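Local coordinates for protein glucanase (Klebsiella pneumoniae, PDB 5GY3) that probably hydrolyses internal beta-1,4-glucosidic linkages in cellulose and related beta-glucans, as a family 8 glycosyl hydrolase, at residues L66-Y71 and A80-A85. Sequence-based numbering, arbitrary orientation.
Sequences LFYWRY and ADKNNA
An Asx turn at Asp81 shapes the loop that leads into helix 86-103 of this family 8 glycosyl hydrolase, and Trp69, just before short strand 70-71, meets the same aspartate. Indole NE1 of Trp69 donates to Asp81 OD2 at 3.0 Å, the acceptor lying near the ring plane but the donor reaching the oxygen from above the carboxylate plane; the two planes stand 86° apart. The other oxygen, Asp81 OD1, accepts from Asn83 N at 2.9 Å and closes the turn. CG of Asp81 is anti to its backbone N (chi1 -173°), which carries the carboxylate to the indole. Trp69 N donates to Asn83 O at 3.1 Å, and that carbonyl oxygen also lies at the edge of the indole. At the root of the indole, CB of Trp69 packs on CB of Ala85 at 3.6 Å. Across the Tyr68 ring runs the bent chain of Lys82: CD makes a CH-pi contact off-centre over one face, and NZ stands 5.0 Å from the ring centroid in cation-pi geometry. The same NZ is hydrogen-bonded to Ile79 O, and a water joins it to Tyr68 OH. Among the buried residues, CD1 of Leu66 touches ND2 of Asn84 at 3.7 Å, an amide fixed by Asp89 and, through OD1, by Val137 N. Further waters bridge Phe67 O to Ala85 N and Arg70 O to Asp81 O. Ala85 is the N-cap residue of helix 86-103, and its side chain lies about 4 Å from that of Asp87, the predicted nucleophile. One carboxylate thus accepts both from its own turn and from the indole, which would help fix the ring's orientation; the indole N-H, the Trp69 backbone bond and the Lys82 contact join the loop to 66-71, while its Ala85 end approaches the predicted nucleophile.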
ATOM      1  N   LEU A  66       6.828  -3.526  15.310  1.00 11.32           N
ATOM      2  CA  LEU A  66       6.668  -3.136  13.919  1.00 11.77           C
ATOM      3  C   LEU A  66       8.030  -3.266  13.227  1.00  9.79           C
ATOM      4  O   LEU A  66       8.906  -3.993  13.702  1.00 14.40           O
ATOM      5  CB  LEU A  66       6.051  -1.738  13.848  1.00  9.48           C
ATOM      6  CG  LEU A  66       4.645  -1.659  14.468  1.00 12.57           C
ATOM      7  CD1 LEU A  66       4.189  -0.213  14.545  1.00 14.55           C
ATOM      8  CD2 LEU A  66       3.684  -2.482  13.621  1.00 11.27           C
ATOM      9  N   PHE A  67       8.228  -2.592  12.101  1.00  9.88           N
ATOM     10  CA  PHE A  67       9.430  -2.793  11.305  1.00 11.79           C
ATOM     11  C   PHE A  67      10.011  -1.453  10.878  1.00 11.70           C
ATOM     12  O   PHE A  67       9.278  -0.586  10.394  1.00 14.78           O
ATOM     13  CB  PHE A  67       9.127  -3.649  10.063  1.00 11.03           C
ATOM     14  CG  PHE A  67       8.530  -4.985  10.394  1.00 11.43           C
ATOM     15  CD1 PHE A  67       7.161  -5.134  10.526  1.00  9.43           C
ATOM     16  CD2 PHE A  67       9.341  -6.088  10.600  1.00 13.61           C
ATOM     17  CE1 PHE A  67       6.609  -6.373  10.856  1.00 12.99           C
ATOM     18  CE2 PHE A  67       8.799  -7.328  10.917  1.00 14.65           C
ATOM     19  CZ  PHE A  67       7.434  -7.465  11.054  1.00 13.71           C
ATOM     20  N   TYR A  68      11.329  -1.294  11.032  1.00 14.12           N
ATOM     21  CA  TYR A  68      12.024  -0.195  10.364  1.00 13.03           C
ATOM     22  C   TYR A  68      11.715  -0.239   8.873  1.00 15.53           C
ATOM     23  O   TYR A  68      11.787  -1.300   8.248  1.00 13.46           O
ATOM     24  CB  TYR A  68      13.533  -0.307  10.597  1.00 16.82           C
ATOM     25  CG  TYR A  68      13.912  -0.447  12.053  1.00 16.61           C
ATOM     26  CD1 TYR A  68      13.450   0.458  13.000  1.00 22.67           C
ATOM     27  CD2 TYR A  68      14.728  -1.484  12.482  1.00 20.13           C
ATOM     28  CE1 TYR A  68      13.798   0.339  14.332  1.00 24.05           C
ATOM     29  CE2 TYR A  68      15.077  -1.616  13.817  1.00 23.60           C
ATOM     30  CZ  TYR A  68      14.609  -0.701  14.736  1.00 24.65           C
ATOM     31  OH  TYR A  68      14.953  -0.825  16.067  1.00 28.01           O
ATOM     32  N   TRP A  69      11.354   0.911   8.297  1.00 12.23           N
ATOM     33  CA  TRP A  69      10.700   0.858   6.994  1.00 15.04           C
ATOM     34  C   TRP A  69      11.666   0.735   5.824  1.00 13.65           C
ATOM     35  O   TRP A  69      11.256   0.250   4.772  1.00 13.50           O
ATOM     36  CB  TRP A  69       9.806   2.083   6.775  1.00 13.03           C
ATOM     37  CG  TRP A  69      10.549   3.343   6.404  1.00 16.22           C
ATOM     38  CD1 TRP A  69      11.236   4.167   7.247  1.00 18.56           C
ATOM     39  CD2 TRP A  69      10.656   3.927   5.093  1.00 14.28           C
ATOM     40  NE1 TRP A  69      11.767   5.231   6.543  1.00 16.64           N
ATOM     41  CE2 TRP A  69      11.427   5.102   5.220  1.00 20.00           C
ATOM     42  CE3 TRP A  69      10.175   3.566   3.825  1.00 16.73           C
ATOM     43  CZ2 TRP A  69      11.732   5.918   4.127  1.00 22.84           C
ATOM     44  CZ3 TRP A  69      10.479   4.378   2.741  1.00 23.72           C
ATOM     45  CH2 TRP A  69      11.246   5.541   2.902  1.00 23.86           C
ATOM     46  N   ARG A  70      12.924   1.147   5.968  1.00 15.14           N
ATOM     47  CA  ARG A  70      13.824   1.260   4.829  1.00 16.48           C
ATOM     48  C   ARG A  70      15.186   0.655   5.143  1.00 17.11           C
ATOM     49  O   ARG A  70      15.708   0.807   6.252  1.00 16.22           O
ATOM     50  CB  ARG A  70      13.985   2.729   4.429  1.00 16.87           C
ATOM     51  CG  ARG A  70      14.740   2.973   3.128  1.00 18.70           C
ATOM     52  CD  ARG A  70      14.627   4.457   2.774  1.00 23.33           C
ATOM     53  NE  ARG A  70      15.477   4.865   1.658  1.00 25.72           N
ATOM     54  CZ  ARG A  70      16.759   5.193   1.789  1.00 27.82           C
ATOM     55  NH1 ARG A  70      17.340   5.131   2.981  1.00 22.99           N
ATOM     56  NH2 ARG A  70      17.464   5.568   0.727  1.00 25.96           N
ATOM     57  N   TYR A  71      15.767  -0.013   4.145  1.00 14.05           N
ATOM     58  CA  TYR A  71      17.079  -0.640   4.258  1.00 18.25           C
ATOM     59  C   TYR A  71      17.935  -0.178   3.088  1.00 15.71           C
ATOM     60  O   TYR A  71      17.613  -0.471   1.931  1.00 16.15           O
ATOM     61  CB  TYR A  71      16.949  -2.170   4.267  1.00 17.79           C
ATOM     62  CG  TYR A  71      18.266  -2.911   4.411  1.00 16.30           C
ATOM     63  CD1 TYR A  71      18.796  -3.183   5.661  1.00 17.20           C
ATOM     64  CD2 TYR A  71      18.965  -3.344   3.290  1.00 20.33           C
ATOM     65  CE1 TYR A  71      19.986  -3.869   5.799  1.00 19.42           C
ATOM     66  CE2 TYR A  71      20.164  -4.036   3.420  1.00 22.21           C
ATOM     67  CZ  TYR A  71      20.665  -4.291   4.677  1.00 19.79           C
ATOM     68  OH  TYR A  71      21.853  -4.974   4.813  1.00 25.86           O
ATOM     69  N   ALA A  80      19.200   3.557   9.025  1.00 27.09           N
ATOM     70  CA  ALA A  80      19.371   4.830   9.722  1.00 31.55           C
ATOM     71  C   ALA A  80      18.048   5.353  10.267  1.00 28.08           C
ATOM     72  O   ALA A  80      17.972   5.778  11.425  1.00 32.84           O
ATOM     73  CB  ALA A  80      20.011   5.859   8.788  1.00 28.81           C
ATOM     74  N   ASP A  81      16.992   5.342   9.448  1.00 31.17           N
ATOM     75  CA  ASP A  81      15.680   5.816   9.882  1.00 24.36           C
ATOM     76  C   ASP A  81      15.000   4.728  10.703  1.00 26.06           C
ATOM     77  O   ASP A  81      14.687   3.651  10.184  1.00 20.16           O
ATOM     78  CB  ASP A  81      14.816   6.204   8.681  1.00 27.25           C
ATOM     79  CG  ASP A  81      13.505   6.876   9.087  1.00 26.96           C
ATOM     80  OD1 ASP A  81      13.134   6.841  10.281  1.00 29.05           O
ATOM     81  OD2 ASP A  81      12.823   7.438   8.203  1.00 35.88           O
ATOM     82  N   LYS A  82      14.751   5.019  11.977  1.00 23.49           N
ATOM     83  CA  LYS A  82      14.194   4.049  12.907  1.00 23.96           C
ATOM     84  C   LYS A  82      12.669   4.079  12.962  1.00 22.66           C
ATOM     85  O   LYS A  82      12.082   3.440  13.841  1.00 26.07           O
ATOM     86  CB  LYS A  82      14.773   4.287  14.303  1.00 26.02           C
ATOM     87  CG  LYS A  82      16.290   4.237  14.339  1.00 27.71           C
ATOM     88  CD  LYS A  82      16.792   2.846  13.978  1.00 26.72           C
ATOM     89  CE  LYS A  82      18.316   2.799  13.945  1.00 32.49           C
ATOM     90  NZ  LYS A  82      18.793   1.460  13.491  1.00 29.66           N
ATOM     91  N   ASN A  83      12.017   4.777  12.038  1.00 19.85           N
ATOM     92  CA  ASN A  83      10.564   4.824  12.017  1.00 16.44           C
ATOM     93  C   ASN A  83      10.023   3.690  11.153  1.00 16.57           C
ATOM     94  O   ASN A  83      10.734   3.102  10.336  1.00 15.50           O
ATOM     95  CB  ASN A  83      10.068   6.174  11.490  1.00 21.37           C
ATOM     96  CG  ASN A  83       8.683   6.561  12.028  1.00 20.00           C
ATOM     97  OD1 ASN A  83       8.233   6.089  13.082  1.00 15.38           O
ATOM     98  ND2 ASN A  83       8.012   7.447  11.303  1.00 23.94           N
ATOM     99  N   ASN A  84       8.748   3.385  11.352  1.00 15.56           N
ATOM    100  CA  ASN A  84       8.050   2.390  10.557  1.00 13.50           C
ATOM    101  C   ASN A  84       7.249   3.089   9.468  1.00 14.78           C
ATOM    102  O   ASN A  84       7.114   4.316   9.446  1.00 14.41           O
ATOM    103  CB  ASN A  84       7.124   1.549  11.443  1.00 13.15           C
ATOM    104  CG  ASN A  84       5.941   2.347  11.967  1.00 12.72           C
ATOM    105  OD1 ASN A  84       6.118   3.299  12.736  1.00 14.82           O
ATOM    106  ND2 ASN A  84       4.728   1.973  11.548  1.00 10.68           N
ATOM    107  N   ALA A  85       6.717   2.290   8.552  1.00  7.86           N
ATOM    108  CA  ALA A  85       5.758   2.766   7.564  1.00 11.45           C
ATOM    109  C   ALA A  85       4.548   1.853   7.690  1.00 11.75           C
ATOM    110  O   ALA A  85       4.645   0.650   7.426  1.00 11.40           O
ATOM    111  CB  ALA A  85       6.334   2.749   6.145  1.00 12.00           C
TER
HETATM  112  O   HOH W   1       7.547  -0.429   8.366  1.00 12.66           O
HETATM  113  O   HOH W   2      18.168  -0.522  15.622  1.00 33.23           O
HETATM  114  O   HOH W   3      14.918   2.832   7.671  1.00 32.98           O